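Local coordinates for PH1570-like domain-containing protein (Pyrococcus horikoshii, PDB 2HQ4) that is of unknown function, an archaeal protein of the Ph1570 family built on a long antiparallel sheet with helices packed against it, at residues E102-I107 and L111-E116; Y133-L136 and L142-F145. All blocks are in the same frame, centred on the assembly; numbering follows the deposited sequence.

Contact 1 of 2, residues E102-I107 and L111-E116; sequences EEIKKI and LEIKIE
I104 meets I113 and I115 through hydrocarbon alone; no hydrogen bond joins E102-I107, the end of helix 94-107, to L111-E116, the return, extended at first and entering a 3-10 turn at I115. I104 carries the contact. Its two branches divide the work: CG2, anti to the backbone N (chi1 of CG1 -69°), lies 3.9 Å from I113 CB, while I104 CG1 reaches I115 CD1 at 3.8 Å and has I115 CG1 almost as near, these two side chains meeting at a slant. I104 CD1 closes on I113 CG2 at 4.1 Å, the side chains of I104 and I113 crossing at about a right angle. An alanine here would remove both branches and is likely to open a gap facing I113 and I115, leaving their side chains freer to turn. Q101, from the helix, adds a polar tie: NE2 hydrogen-bonds I113 O and OE1 accepts I115 N. On the sheet side, I104 and I107 pack on L136 and L142 of strands 134-136 and 141-145, I113 also touches I144, and I115 packs back on I97 and L100 of the helix.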
ATOM      1  N   GLU A 102      14.217   9.450 -10.067  1.00 30.10           N
ATOM      2  CA  GLU A 102      13.744  10.833  -9.966  1.00 32.15           C
ATOM      3  C   GLU A 102      12.277  10.957  -9.504  1.00 31.31           C
ATOM      4  O   GLU A 102      11.935  11.917  -8.805  1.00 30.34           O
ATOM      5  CB  GLU A 102      13.939  11.599 -11.289  1.00 31.95           C
ATOM      6  CG  GLU A 102      15.394  11.993 -11.576  1.00 36.48           C
ATOM      7  CD  GLU A 102      15.642  12.371 -13.046  1.00 37.87           C
ATOM      8  OE1 GLU A 102      14.659  12.642 -13.778  1.00 44.36           O
ATOM      9  OE2 GLU A 102      16.839  12.386 -13.463  1.00 46.35           O
ATOM     10  N   GLU A 103      11.408  10.010  -9.889  1.00 30.17           N
ATOM     11  CA  GLU A 103      10.046   9.981  -9.331  1.00 29.53           C
ATOM     12  C   GLU A 103      10.115   9.795  -7.800  1.00 28.81           C
ATOM     13  O   GLU A 103       9.355  10.448  -7.057  1.00 27.28           O
ATOM     14  CB  GLU A 103       9.185   8.874  -9.939  1.00 29.57           C
ATOM     15  CG  GLU A 103       8.694   9.135 -11.363  1.00 33.83           C
ATOM     16  CD  GLU A 103       7.877  10.419 -11.460  1.00 36.34           C
ATOM     17  OE1 GLU A 103       6.974  10.642 -10.610  1.00 37.04           O
ATOM     18  OE2 GLU A 103       8.163  11.209 -12.381  1.00 42.01           O
ATOM     19  N   ILE A 104      11.003   8.906  -7.355  1.00 28.66           N
ATOM     20  CA  ILE A 104      11.198   8.679  -5.906  1.00 29.65           C
ATOM     21  C   ILE A 104      11.540  10.011  -5.218  1.00 30.17           C
ATOM     22  O   ILE A 104      10.887  10.381  -4.262  1.00 30.67           O
ATOM     23  CB  ILE A 104      12.227   7.548  -5.580  1.00 29.44           C
ATOM     24  CG1 ILE A 104      11.687   6.147  -5.966  1.00 30.05           C
ATOM     25  CG2 ILE A 104      12.593   7.547  -4.094  1.00 29.92           C
ATOM     26  CD1 ILE A 104      10.299   5.798  -5.339  1.00 28.95           C
ATOM     27  N   LYS A 105      12.537  10.738  -5.729  1.00 30.80           N
ATOM     28  CA  LYS A 105      12.883  12.082  -5.191  1.00 31.67           C
ATOM     29  C   LYS A 105      11.739  13.077  -5.124  1.00 30.98           C
ATOM     30  O   LYS A 105      11.602  13.806  -4.137  1.00 32.44           O
ATOM     31  CB  LYS A 105      14.035  12.677  -5.982  1.00 32.33           C
ATOM     32  CG  LYS A 105      15.285  11.848  -5.809  1.00 34.35           C
ATOM     33  CD  LYS A 105      16.305  12.152  -6.867  1.00 41.03           C
ATOM     34  CE  LYS A 105      17.575  11.336  -6.607  1.00 43.02           C
ATOM     35  NZ  LYS A 105      18.526  11.556  -7.717  1.00 46.99           N
ATOM     36  N   LYS A 106      10.895  13.112  -6.140  1.00 30.68           N
ATOM     37  CA  LYS A 106       9.725  13.960  -6.098  1.00 30.93           C
ATOM     38  C   LYS A 106       8.721  13.568  -5.001  1.00 30.41           C
ATOM     39  O   LYS A 106       8.029  14.423  -4.452  1.00 30.95           O
ATOM     40  CB  LYS A 106       9.004  13.947  -7.437  1.00 31.60           C
ATOM     41  CG  LYS A 106       9.778  14.552  -8.606  1.00 35.10           C
ATOM     42  CD  LYS A 106       8.817  14.991  -9.704  1.00 38.50           C
ATOM     43  CE  LYS A 106       8.240  13.818 -10.461  1.00 41.03           C
ATOM     44  NZ  LYS A 106       8.965  13.521 -11.749  1.00 42.71           N
ATOM     45  N   ILE A 107       8.596  12.270  -4.741  1.00 28.89           N
ATOM     46  CA  ILE A 107       7.640  11.746  -3.740  1.00 27.45           C
ATOM     47  C   ILE A 107       8.068  12.060  -2.306  1.00 28.15           C
ATOM     48  O   ILE A 107       7.224  12.254  -1.401  1.00 28.62           O
ATOM     49  CB  ILE A 107       7.404  10.233  -3.995  1.00 26.56           C
ATOM     50  CG1 ILE A 107       6.562  10.075  -5.271  1.00 25.92           C
ATOM     51  CG2 ILE A 107       6.697   9.536  -2.799  1.00 25.50           C
ATOM     52  CD1 ILE A 107       6.507   8.654  -5.908  1.00 27.23           C
ATOM     53  N   LEU A 111      12.702   7.132   3.819  1.00 30.95           N
ATOM     54  CA  LEU A 111      13.884   6.293   3.761  1.00 32.86           C
ATOM     55  C   LEU A 111      14.386   6.125   2.330  1.00 32.70           C
ATOM     56  O   LEU A 111      13.715   6.515   1.371  1.00 31.65           O
ATOM     57  CB  LEU A 111      13.639   4.914   4.402  1.00 34.04           C
ATOM     58  CG  LEU A 111      12.412   4.058   4.090  1.00 35.30           C
ATOM     59  CD1 LEU A 111      12.328   3.759   2.636  1.00 38.75           C
ATOM     60  CD2 LEU A 111      12.460   2.740   4.869  1.00 35.81           C
ATOM     61  N   GLU A 112      15.574   5.542   2.213  1.00 33.23           N
ATOM     62  CA  GLU A 112      16.186   5.240   0.934  1.00 35.39           C
ATOM     63  C   GLU A 112      15.425   4.152   0.186  1.00 34.51           C
ATOM     64  O   GLU A 112      15.106   3.105   0.735  1.00 34.77           O
ATOM     65  CB  GLU A 112      17.651   4.841   1.127  1.00 36.24           C
ATOM     66  CG  GLU A 112      18.470   5.028  -0.139  1.00 41.10           C
ATOM     67  CD  GLU A 112      19.922   4.595   0.024  1.00 47.67           C
ATOM     68  OE1 GLU A 112      20.595   5.090   0.961  1.00 50.65           O
ATOM     69  OE2 GLU A 112      20.396   3.776  -0.809  1.00 52.25           O
ATOM     70  N   ILE A 113      15.087   4.456  -1.052  1.00 34.15           N
ATOM     71  CA  ILE A 113      14.523   3.512  -1.988  1.00 34.16           C
ATOM     72  C   ILE A 113      15.507   3.440  -3.153  1.00 35.25           C
ATOM     73  O   ILE A 113      15.797   4.448  -3.799  1.00 36.58           O
ATOM     74  CB  ILE A 113      13.182   4.015  -2.546  1.00 33.50           C
ATOM     75  CG1 ILE A 113      12.238   4.466  -1.416  1.00 33.40           C
ATOM     76  CG2 ILE A 113      12.543   2.964  -3.448  1.00 31.92           C
ATOM     77  CD1 ILE A 113      11.695   3.340  -0.541  1.00 29.79           C
ATOM     78  N   LYS A 114      16.032   2.266  -3.430  1.00 36.05           N
ATOM     79  CA  LYS A 114      16.830   2.150  -4.632  1.00 37.03           C
ATOM     80  C   LYS A 114      16.085   1.319  -5.645  1.00 35.43           C
ATOM     81  O   LYS A 114      15.937   0.111  -5.502  1.00 34.38           O
ATOM     82  CB  LYS A 114      18.214   1.575  -4.331  1.00 38.40           C
ATOM     83  CG  LYS A 114      19.155   2.556  -3.638  1.00 41.53           C
ATOM     84  CD  LYS A 114      20.569   1.990  -3.638  1.00 47.19           C
ATOM     85  CE  LYS A 114      21.608   3.085  -3.755  1.00 49.85           C
ATOM     86  NZ  LYS A 114      22.760   2.633  -4.598  1.00 53.25           N
ATOM     87  N   ILE A 115      15.606   2.000  -6.669  1.00 35.61           N
ATOM     88  CA  ILE A 115      14.835   1.368  -7.733  1.00 35.60           C
ATOM     89  C   ILE A 115      15.574   0.181  -8.365  1.00 35.87           C
ATOM     90  O   ILE A 115      14.946  -0.796  -8.739  1.00 34.25           O
ATOM     91  CB  ILE A 115      14.399   2.421  -8.787  1.00 35.94           C
ATOM     92  CG1 ILE A 115      13.383   3.384  -8.155  1.00 37.88           C
ATOM     93  CG2 ILE A 115      13.805   1.766 -10.076  1.00 35.96           C
ATOM     94  CD1 ILE A 115      12.049   2.727  -7.674  1.00 35.92           C
ATOM     95  N   GLU A 116      16.906   0.253  -8.455  1.00 36.64           N
ATOM     96  CA  GLU A 116      17.683  -0.811  -9.136  1.00 38.45           C
ATOM     97  C   GLU A 116      17.640  -2.180  -8.416  1.00 37.95           C
ATOM     98  O   GLU A 116      17.950  -3.216  -8.990  1.00 38.67           O
ATOM     99  CB  GLU A 116      19.122  -0.340  -9.435  1.00 39.64           C
ATOM    100  CG  GLU A 116      20.089  -0.475  -8.290  1.00 43.06           C
ATOM    101  CD  GLU A 116      19.962   0.623  -7.264  1.00 50.66           C
ATOM    102  OE1 GLU A 116      19.343   1.688  -7.557  1.00 52.77           O
ATOM    103  OE2 GLU A 116      20.495   0.413  -6.151  1.00 53.45           O
TER

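Contact 2 of 2, residues Y133-L136 and L142-F145; sequences YFIL and LFIF
L142 lies near the start of the second arm of an antiparallel beta hairpin, strands 134-136 and 141-145; the segments 134-136 and 142-145 approach to 4.6 Å, 173° apart in direction. L142 and L136 form a non-hydrogen-bonded pair, and L142 CD1 lies 3.4 Å from I135 O; with CG anti to the backbone N (chi1 173°), this leucine turns its branch inward over the neighbouring strand, on the side that carries F134, L136 and I144 and faces helix 94-107. F143 pairs with I135 through two backbone hydrogen bonds, F143 N to I135 O at 2.8 Å and I135 N to F143 O at 3.0 Å. Its ring goes to the other side of the sheet, with I135 O at its edge, and both residues pack on I154 of helix 150-155. I144 sits opposite F134, its CG2 4.2 Å from F134 CB, and hydrogen-bonds through its backbone to K33 of strand 30-36, which borders the hairpin. F145 N gives the last rung, to Y133 O at 3.0 Å. The F145 ring then folds back across the partner strand: CE2 comes within 3.7 Å of I135 CG1, and one face lies flat against the main chain of Y133 and F134, with Y133 C 3.5 Å above the ring centre.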
ATOM      1  N   TYR A 133      10.695  -4.219   0.298  1.00 19.57           N
ATOM      2  CA  TYR A 133      10.036  -3.368   1.313  1.00 19.90           C
ATOM      3  C   TYR A 133       9.269  -2.181   0.739  1.00 17.85           C
ATOM      4  O   TYR A 133       8.848  -1.317   1.490  1.00 16.75           O
ATOM      5  CB  TYR A 133      11.042  -2.841   2.349  1.00 20.64           C
ATOM      6  CG  TYR A 133      12.071  -1.902   1.761  1.00 23.04           C
ATOM      7  CD1 TYR A 133      11.967  -0.520   1.954  1.00 24.15           C
ATOM      8  CD2 TYR A 133      13.175  -2.402   1.022  1.00 24.55           C
ATOM      9  CE1 TYR A 133      12.916   0.357   1.428  1.00 26.55           C
ATOM     10  CE2 TYR A 133      14.129  -1.521   0.457  1.00 25.33           C
ATOM     11  CZ  TYR A 133      13.999  -0.159   0.672  1.00 24.63           C
ATOM     12  OH  TYR A 133      14.919   0.729   0.148  1.00 26.50           O
ATOM     13  N   PHE A 134       9.113  -2.140  -0.573  1.00 17.96           N
ATOM     14  CA  PHE A 134       8.422  -1.034  -1.221  1.00 17.39           C
ATOM     15  C   PHE A 134       7.808  -1.399  -2.557  1.00 17.07           C
ATOM     16  O   PHE A 134       8.203  -2.380  -3.209  1.00 18.17           O
ATOM     17  CB  PHE A 134       9.385   0.154  -1.440  1.00 17.62           C
ATOM     18  CG  PHE A 134      10.470  -0.137  -2.432  1.00 18.86           C
ATOM     19  CD1 PHE A 134      10.307   0.164  -3.793  1.00 22.70           C
ATOM     20  CD2 PHE A 134      11.660  -0.719  -2.014  1.00 21.84           C
ATOM     21  CE1 PHE A 134      11.332  -0.095  -4.716  1.00 23.64           C
ATOM     22  CE2 PHE A 134      12.699  -1.003  -2.947  1.00 20.06           C
ATOM     23  CZ  PHE A 134      12.532  -0.682  -4.271  1.00 22.36           C
ATOM     24  N   ILE A 135       6.837  -0.579  -2.967  1.00 16.20           N
ATOM     25  CA  ILE A 135       6.279  -0.591  -4.311  1.00 16.46           C
ATOM     26  C   ILE A 135       6.107   0.840  -4.818  1.00 17.24           C
ATOM     27  O   ILE A 135       5.592   1.719  -4.090  1.00 15.86           O
ATOM     28  CB  ILE A 135       4.900  -1.265  -4.362  1.00 17.47           C
ATOM     29  CG1 ILE A 135       5.026  -2.776  -4.123  1.00 15.41           C
ATOM     30  CG2 ILE A 135       4.142  -0.978  -5.742  1.00 14.83           C
ATOM     31  CD1 ILE A 135       3.642  -3.367  -3.846  1.00 14.77           C
ATOM     32  N   LEU A 136       6.581   1.086  -6.040  1.00 16.48           N
ATOM     33  CA  LEU A 136       6.297   2.361  -6.686  1.00 18.07           C
ATOM     34  C   LEU A 136       5.343   2.020  -7.812  1.00 17.23           C
ATOM     35  O   LEU A 136       5.699   1.230  -8.691  1.00 17.62           O
ATOM     36  CB  LEU A 136       7.584   2.975  -7.284  1.00 18.41           C
ATOM     37  CG  LEU A 136       7.350   4.241  -8.165  1.00 19.31           C
ATOM     38  CD1 LEU A 136       6.761   5.375  -7.334  1.00 20.32           C
ATOM     39  CD2 LEU A 136       8.659   4.716  -8.818  1.00 19.35           C
ATOM     40  N   LEU A 142       3.953   5.544  -3.584  1.00 18.20           N
ATOM     41  CA  LEU A 142       5.027   4.720  -3.082  1.00 18.31           C
ATOM     42  C   LEU A 142       4.574   4.119  -1.741  1.00 17.86           C
ATOM     43  O   LEU A 142       4.277   4.864  -0.756  1.00 16.91           O
ATOM     44  CB  LEU A 142       6.283   5.581  -2.911  1.00 17.56           C
ATOM     45  CG  LEU A 142       7.430   4.834  -2.215  1.00 21.87           C
ATOM     46  CD1 LEU A 142       8.145   3.832  -3.205  1.00 19.36           C
ATOM     47  CD2 LEU A 142       8.372   5.856  -1.695  1.00 22.91           C
ATOM     48  N   PHE A 143       4.493   2.791  -1.713  1.00 16.84           N
ATOM     49  CA  PHE A 143       4.137   2.057  -0.499  1.00 17.20           C
ATOM     50  C   PHE A 143       5.414   1.539   0.148  1.00 17.37           C
ATOM     51  O   PHE A 143       6.343   1.123  -0.571  1.00 17.65           O
ATOM     52  CB  PHE A 143       3.296   0.853  -0.872  1.00 17.13           C
ATOM     53  CG  PHE A 143       1.997   1.198  -1.537  1.00 18.79           C
ATOM     54  CD1 PHE A 143       0.808   1.288  -0.766  1.00 17.85           C
ATOM     55  CD2 PHE A 143       1.945   1.401  -2.927  1.00 18.09           C
ATOM     56  CE1 PHE A 143      -0.436   1.606  -1.398  1.00 18.80           C
ATOM     57  CE2 PHE A 143       0.744   1.726  -3.565  1.00 18.85           C
ATOM     58  CZ  PHE A 143      -0.466   1.818  -2.778  1.00 20.26           C
ATOM     59  N   ILE A 144       5.503   1.591   1.468  1.00 17.53           N
ATOM     60  CA  ILE A 144       6.645   0.975   2.163  1.00 18.29           C
ATOM     61  C   ILE A 144       5.990   0.041   3.160  1.00 17.63           C
ATOM     62  O   ILE A 144       4.908   0.368   3.694  1.00 17.12           O
ATOM     63  CB  ILE A 144       7.672   1.982   2.790  1.00 18.80           C
ATOM     64  CG1 ILE A 144       7.048   2.879   3.868  1.00 22.11           C
ATOM     65  CG2 ILE A 144       8.373   2.885   1.647  1.00 19.73           C
ATOM     66  CD1 ILE A 144       8.135   3.731   4.655  1.00 21.84           C
ATOM     67  N   PHE A 145       6.588  -1.123   3.385  1.00 15.60           N
ATOM     68  CA  PHE A 145       5.955  -2.130   4.211  1.00 16.06           C
ATOM     69  C   PHE A 145       7.000  -2.984   4.960  1.00 18.34           C
ATOM     70  O   PHE A 145       8.194  -2.939   4.621  1.00 18.35           O
ATOM     71  CB  PHE A 145       4.967  -2.975   3.355  1.00 14.22           C
ATOM     72  CG  PHE A 145       5.479  -3.325   1.947  1.00 16.59           C
ATOM     73  CD1 PHE A 145       6.292  -4.447   1.738  1.00 17.03           C
ATOM     74  CD2 PHE A 145       5.117  -2.529   0.846  1.00 15.62           C
ATOM     75  CE1 PHE A 145       6.755  -4.769   0.439  1.00 17.99           C
ATOM     76  CE2 PHE A 145       5.553  -2.802  -0.425  1.00 13.30           C
ATOM     77  CZ  PHE A 145       6.399  -3.947  -0.648  1.00 17.15           C
TER

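From the N terminus the chain first builds strands 10-13 to 30-36 and helices 40-55 and 61-70, then reaches helix 94-107. Contact 1 closes the short loop after that helix, with three residues between its segments. Strands 119-123 and 126-130 follow, and contact 2 closes the hairpin 134-136/141-145, with five residues between its segments. The two loops come in series, neither enclosing nor crossing the other, yet their centres lie 10 Å apart and they touch. I113 CG2 packs on F134 CE1 at 3.5 Å, and Y133 OH probably hydrogen-bonds E112 O. Contact 2 pairs two central strands, and contact 1 lies over the part of their face that carries L136, L142 and I144.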